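HTH-type transcriptional repressor PhnF (Mycobacterium smegmatis, PDB 3F8M) represses transcription of the phnDCE operon, which serves phosphate uptake, by acting as a DNA-binding regulator while phosphate is available to the cell. Local coordinates at residues A[148-151]-A[152-156]; A[155-158]-A[159-162]. One frame throughout, in Å; residues are numbered along the deposited sequence. Where two conformers were deposited one is given.

Overall arrangement
Both contacts lie in the UTRA domain, on one unbroken run of chain, and contact 1 comes first. Contact 1 takes the end of strand 140-150, an inner strand of the six-stranded antiparallel sheet, through a short 3-10 turn; contact 2 follows at once as the single-turn helix 157-160 and its exit. The two share Pro-155 and Gly-156, their centres are 10 Å apart, and they also meet through side chains, Leu-149 CD1 lying 3.6 Å from Leu-157 CD2. Together they form the connection that leads from the sheet toward helix 167-173, in the regulatory domain of this GntR-family repressor rather than in its winged helix-turn-helix.

Contact 1. Residues A[148-151]-A[152-156]; sequences KLPA and QRYPG
Pro-150 O accepts the backbone N-H of Arg-153 at 3.0 Å, and one residue on, Ala-151 O takes the N-H of Tyr-154 at 3.1 Å. Both are i to i+3 bonds, and in both the donor stands well above the carbonyl plane. The second is the straighter, with an N-H...O angle of 161° against 144° for the first.

Side chains follow the same turn. Arg-153 and Pro-150 lie side by side and point the same way, the arginine CG 3.7 Å from the proline CG. Beyond that the arginine chain bends at chi3, and its guanidinium is held by two groups: NH2 makes a salt bridge to Asp-215 and NH1 a hydrogen bond to Ala-220 O. This is a 3-10 turn closing off strand 140-150 of the UTRA sheet. Leu-149 is backbone-bonded with Leu-129, and the pairing with the neighbouring strand reaches into the turn, where Ala-151 bonds with Pro-127.

Tyr-154 comes back across the strand end. With CG beside its backbone N (chi1 -49°), the ring reaches Leu-149, whose side chain it crosses at about a right angle; Leu-149 CD2 is 3.8 Å from Tyr-154 CE2. Arg-153 CB sits over the centre of one ring face, 3.7 Å above the plane. The ring is buried, yet its hydroxyl has a partner in the backbone of strand 220-229, where Tyr-154 OH is hydrogen-bonded to Ile-221 O. Farther along, Pro-155 O accepts a hydrogen bond from Arg-174 NH1.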
ATOM      1  N   LYS A 148      17.605   0.963  10.044  1.00 14.46           N
ATOM      2  CA  LYS A 148      18.613   0.256  10.880  1.00 14.84           C
ATOM      3  C   LYS A 148      19.620  -0.372   9.940  1.00 15.01           C
ATOM      4  O   LYS A 148      19.260  -1.129   9.061  1.00 16.81           O
ATOM      5  CB  LYS A 148      17.953  -0.827  11.720  1.00 14.82           C
ATOM      6  CG  LYS A 148      17.124  -0.211  12.819  1.00 17.04           C
ATOM      7  CD  LYS A 148      16.323  -1.252  13.537  1.00 18.27           C
ATOM      8  CE  LYS A 148      15.378  -0.541  14.516  1.00 22.52           C
ATOM      9  NZ  LYS A 148      14.717  -1.551  15.401  1.00 26.27           N
ATOM     10  N   LEU A 149      20.896  -0.082  10.152  1.00 15.30           N
ATOM     11  CA  LEU A 149      21.940  -0.526   9.252  1.00 15.19           C
ATOM     12  C   LEU A 149      22.929  -1.359  10.070  1.00 15.68           C
ATOM     13  O   LEU A 149      23.194  -1.015  11.213  1.00 15.75           O
ATOM     14  CB  LEU A 149      22.709   0.697   8.725  1.00 14.84           C
ATOM     15  CG  LEU A 149      21.929   1.755   7.917  1.00 13.38           C
ATOM     16  CD1 LEU A 149      22.730   3.048   7.745  1.00 20.93           C
ATOM     17  CD2 LEU A 149      21.611   1.095   6.539  1.00 15.79           C
ATOM     18  N   PRO A 150      23.469  -2.432   9.471  1.00 17.26           N
ATOM     19  CA  PRO A 150      24.606  -3.118  10.116  1.00 17.68           C
ATOM     20  C   PRO A 150      25.826  -2.177  10.074  1.00 18.07           C
ATOM     21  O   PRO A 150      26.316  -1.869   8.982  1.00 19.34           O
ATOM     22  CB  PRO A 150      24.787  -4.381   9.249  1.00 17.37           C
ATOM     23  CG  PRO A 150      24.254  -3.992   7.860  1.00 18.83           C
ATOM     24  CD  PRO A 150      23.059  -3.072   8.216  1.00 16.07           C
ATOM     25  N   ALA A 151      26.211  -1.641  11.232  1.00 19.37           N
ATOM     26  CA  ALA A 151      27.187  -0.531  11.342  1.00 19.75           C
ATOM     27  C   ALA A 151      28.511  -0.886  10.722  1.00 22.01           C
ATOM     28  O   ALA A 151      29.192  -0.009  10.164  1.00 21.17           O
ATOM     29  CB  ALA A 151      27.429  -0.161  12.783  1.00 20.52           C
ATOM     30  N   GLN A 152      28.871  -2.169  10.819  1.00 22.54           N
ATOM     31  CA  GLN A 152      30.148  -2.685  10.274  0.70 23.78           C
ATOM     32  C   GLN A 152      30.269  -2.492   8.781  1.00 23.58           C
ATOM     33  O   GLN A 152      31.359  -2.319   8.234  1.00 23.35           O
ATOM     34  CB  GLN A 152      30.351  -4.156  10.673  0.70 24.38           C
ATOM     35  CG  GLN A 152      30.614  -4.247  12.167  0.70 27.75           C
ATOM     36  CD  GLN A 152      31.397  -5.458  12.606  0.70 31.48           C
ATOM     37  OE1 GLN A 152      31.110  -6.602  12.212  0.70 33.17           O
ATOM     38  NE2 GLN A 152      32.382  -5.219  13.470  0.70 32.73           N
ATOM     39  N   ARG A 153      29.130  -2.541   8.093  1.00 22.11           N
ATOM     40  CA  ARG A 153      29.124  -2.362   6.634  1.00 21.73           C
ATOM     41  C   ARG A 153      29.391  -0.931   6.165  1.00 21.20           C
ATOM     42  O   ARG A 153      29.688  -0.727   4.993  1.00 20.56           O
ATOM     43  CB  ARG A 153      27.817  -2.825   5.987  1.00 22.05           C
ATOM     44  CG  ARG A 153      27.498  -4.349   6.063  1.00 21.66           C
ATOM     45  CD  ARG A 153      26.514  -4.721   4.955  1.00 23.35           C
ATOM     46  NE  ARG A 153      27.122  -4.569   3.637  1.00 23.15           N
ATOM     47  CZ  ARG A 153      26.564  -4.911   2.485  1.00 24.25           C
ATOM     48  NH1 ARG A 153      25.341  -5.439   2.442  1.00 25.80           N
ATOM     49  NH2 ARG A 153      27.240  -4.727   1.356  1.00 25.49           N
ATOM     50  N   TYR A 154      29.266   0.050   7.050  1.00 19.65           N
ATOM     51  CA  TYR A 154      29.303   1.466   6.610  1.00 20.63           C
ATOM     52  C   TYR A 154      30.213   2.364   7.429  1.00 20.21           C
ATOM     53  O   TYR A 154      29.768   3.351   7.994  1.00 18.76           O
ATOM     54  CB  TYR A 154      27.867   2.073   6.562  1.00 19.42           C
ATOM     55  CG  TYR A 154      26.893   1.196   5.823  1.00 20.59           C
ATOM     56  CD1 TYR A 154      26.926   1.096   4.433  1.00 20.52           C
ATOM     57  CD2 TYR A 154      25.921   0.467   6.523  1.00 17.16           C
ATOM     58  CE1 TYR A 154      26.018   0.276   3.752  1.00 21.81           C
ATOM     59  CE2 TYR A 154      25.009  -0.349   5.851  1.00 20.60           C
ATOM     60  CZ  TYR A 154      25.081  -0.453   4.463  1.00 20.53           C
ATOM     61  OH  TYR A 154      24.175  -1.246   3.798  1.00 20.69           O
ATOM     62  N   PRO A 155      31.532   2.054   7.488  1.00 21.05           N
ATOM     63  CA  PRO A 155      32.352   2.973   8.269  1.00 20.17           C
ATOM     64  C   PRO A 155      32.337   4.385   7.676  1.00 21.11           C
ATOM     65  O   PRO A 155      32.248   4.587   6.444  1.00 20.79           O
ATOM     66  CB  PRO A 155      33.788   2.344   8.214  1.00 21.28           C
ATOM     67  CG  PRO A 155      33.775   1.515   6.995  1.00 21.16           C
ATOM     68  CD  PRO A 155      32.320   0.990   6.852  1.00 22.36           C
ATOM     69  N   GLY A 156      32.380   5.353   8.567  1.00 20.75           N
ATOM     70  CA  GLY A 156      32.455   6.753   8.221  1.00 21.68           C
ATOM     71  C   GLY A 156      31.102   7.319   7.786  1.00 22.88           C
ATOM     72  O   GLY A 156      31.006   8.503   7.473  1.00 23.27           O
TER

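Contact 2. Residues A[155-158]-A[159-162]; sequences PGLR and ETFD
Gly-156 O is gripped by two backbone N-H groups. Thr-160 N makes the regular i to i+4 helical bond at 2.8 Å, with an N-H...O angle of 159°, while Glu-159 N adds a weak one, bent to 128°. Gly-156, the N-cap of helix 157-160, has the positive phi that a residue without a side chain takes up easily. The helix is a single turn: Phe-161 N still bonds to Leu-157 O at 2.9 Å, but the backbone of Phe-161 itself has turned extended.

On the buried side, Leu-157 and Phe-161 lie side by side and point the same way. The touch is made by Leu-157 CD1, 3.8 Å from Phe-161 CB, and not by the ring itself. Phe-161 has its CG anti to the backbone N (chi1 -170°), which carries the ring away from the turn, onto Trp-107 and Leu-131 of the sheet and onto Leu-167 of helix 167-173.

At the exit two waters sit between Arg-158 O and Phe-161 O. The nearer lies 2.7 Å from Arg-158 O and 2.8 Å from Phe-161 O, the other farther from both; each is well placed to donate to either carbonyl, but has more acceptors nearby than protons to give. Arg-158 and Thr-160 find their side-chain partners outside the turn, Arg-158 in a salt bridge with Asp-109 and Thr-160 OG1 in hydrogen bonds with Glu-170 and Arg-174. With Asp-162 N too distant to serve as its i+4 donor, Arg-158 O turns to water instead, while Leu-157 and Phe-161 pack against Trp-107.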
ATOM      1  N   PRO A 155      31.532   2.054   7.488  1.00 21.05           N
ATOM      2  CA  PRO A 155      32.352   2.973   8.269  1.00 20.17           C
ATOM      3  C   PRO A 155      32.337   4.385   7.676  1.00 21.11           C
ATOM      4  O   PRO A 155      32.248   4.587   6.444  1.00 20.79           O
ATOM      5  CB  PRO A 155      33.788   2.344   8.214  1.00 21.28           C
ATOM      6  CG  PRO A 155      33.775   1.515   6.995  1.00 21.16           C
ATOM      7  CD  PRO A 155      32.320   0.990   6.852  1.00 22.36           C
ATOM      8  N   GLY A 156      32.380   5.353   8.567  1.00 20.75           N
ATOM      9  CA  GLY A 156      32.455   6.753   8.221  1.00 21.68           C
ATOM     10  C   GLY A 156      31.102   7.319   7.786  1.00 22.88           C
ATOM     11  O   GLY A 156      31.006   8.503   7.473  1.00 23.27           O
ATOM     12  N   LEU A 157      30.051   6.495   7.772  1.00 23.03           N
ATOM     13  CA  LEU A 157      28.771   6.966   7.211  1.00 24.51           C
ATOM     14  C   LEU A 157      28.349   8.315   7.737  1.00 26.42           C
ATOM     15  O   LEU A 157      27.967   9.178   6.962  1.00 27.74           O
ATOM     16  CB  LEU A 157      27.627   5.964   7.412  1.00 23.81           C
ATOM     17  CG  LEU A 157      26.370   6.415   6.648  1.00 21.13           C
ATOM     18  CD1 LEU A 157      26.642   6.375   5.145  1.00 21.52           C
ATOM     19  CD2 LEU A 157      25.205   5.509   7.026  1.00 23.58           C
ATOM     20  N   ARG A 158      28.388   8.515   9.041  1.00 28.04           N
ATOM     21  CA  ARG A 158      28.081   9.863   9.564  1.00 31.88           C
ATOM     22  C   ARG A 158      28.956  10.995   9.022  1.00 33.05           C
ATOM     23  O   ARG A 158      28.497  12.143   8.929  1.00 33.71           O
ATOM     24  CB  ARG A 158      28.066   9.870  11.071  1.00 31.48           C
ATOM     25  CG  ARG A 158      26.796   9.251  11.567  1.00 34.33           C
ATOM     26  CD  ARG A 158      26.774   9.149  13.037  1.00 36.13           C
ATOM     27  NE  ARG A 158      27.295   7.847  13.425  1.00 38.06           N
ATOM     28  CZ  ARG A 158      27.172   7.312  14.635  1.00 37.61           C
ATOM     29  NH1 ARG A 158      26.535   7.964  15.611  1.00 36.25           N
ATOM     30  NH2 ARG A 158      27.701   6.116  14.861  1.00 39.30           N
ATOM     31  N   GLU A 159      30.191  10.662   8.641  1.00 33.73           N
ATOM     32  CA  GLU A 159      31.149  11.610   8.051  0.50 33.61           C
ATOM     33  C   GLU A 159      30.887  11.857   6.572  1.00 33.72           C
ATOM     34  O   GLU A 159      30.872  12.989   6.117  1.00 35.35           O
ATOM     35  CB  GLU A 159      32.588  11.071   8.153  0.50 33.44           C
ATOM     36  CG  GLU A 159      33.195  11.011   9.536  0.50 32.30           C
ATOM     37  CD  GLU A 159      34.661  10.594   9.503  0.50 30.24           C
ATOM     38  OE1 GLU A 159      34.956   9.461   9.966  0.50 30.89           O
ATOM     39  OE2 GLU A 159      35.503  11.380   8.994  0.50 25.53           O
ATOM     40  N   THR A 160      30.720  10.786   5.797  1.00 33.06           N
ATOM     41  CA  THR A 160      30.569  10.919   4.371  1.00 31.66           C
ATOM     42  C   THR A 160      29.140  11.298   3.941  1.00 31.78           C
ATOM     43  O   THR A 160      28.950  11.799   2.816  1.00 32.21           O
ATOM     44  CB  THR A 160      30.955   9.647   3.631  1.00 32.87           C
ATOM     45  OG1 THR A 160      29.907   8.663   3.755  1.00 30.56           O
ATOM     46  CG2 THR A 160      32.312   9.093   4.131  1.00 32.27           C
ATOM     47  N   PHE A 161      28.157  11.057   4.824  1.00 29.40           N
ATOM     48  CA  PHE A 161      26.729  11.191   4.437  1.00 27.19           C
ATOM     49  C   PHE A 161      26.079  12.565   4.636  1.00 26.53           C
ATOM     50  O   PHE A 161      25.989  13.059   5.751  1.00 28.07           O
ATOM     51  CB  PHE A 161      25.859  10.140   5.145  1.00 24.66           C
ATOM     52  CG  PHE A 161      24.459  10.082   4.622  1.00 22.78           C
ATOM     53  CD1 PHE A 161      24.226  10.136   3.237  1.00 20.71           C
ATOM     54  CD2 PHE A 161      23.366   9.977   5.511  1.00 21.96           C
ATOM     55  CE1 PHE A 161      22.921  10.083   2.735  1.00 22.14           C
ATOM     56  CE2 PHE A 161      22.046   9.919   5.004  1.00 20.36           C
ATOM     57  CZ  PHE A 161      21.842   9.986   3.610  1.00 19.80           C
ATOM     58  N   ASP A 162      25.527  13.122   3.566  1.00 25.81           N
ATOM     59  CA  ASP A 162      24.678  14.330   3.723  1.00 25.99           C
ATOM     60  C   ASP A 162      23.288  13.829   4.162  1.00 25.07           C
ATOM     61  O   ASP A 162      22.544  13.221   3.379  1.00 23.46           O
ATOM     62  CB  ASP A 162      24.625  15.106   2.418  1.00 26.01           C
ATOM     63  CG  ASP A 162      23.546  16.202   2.407  1.00 27.50           C
ATOM     64  OD1 ASP A 162      22.917  16.464   3.441  1.00 28.56           O
ATOM     65  OD2 ASP A 162      23.355  16.810   1.331  1.00 31.40           O
TER
HETATM   66  O   HOH W   1      25.893  12.761   8.582  0.50 25.09           O
HETATM   67  O   HOH W   2      28.267  14.842   7.240  0.50 42.67           O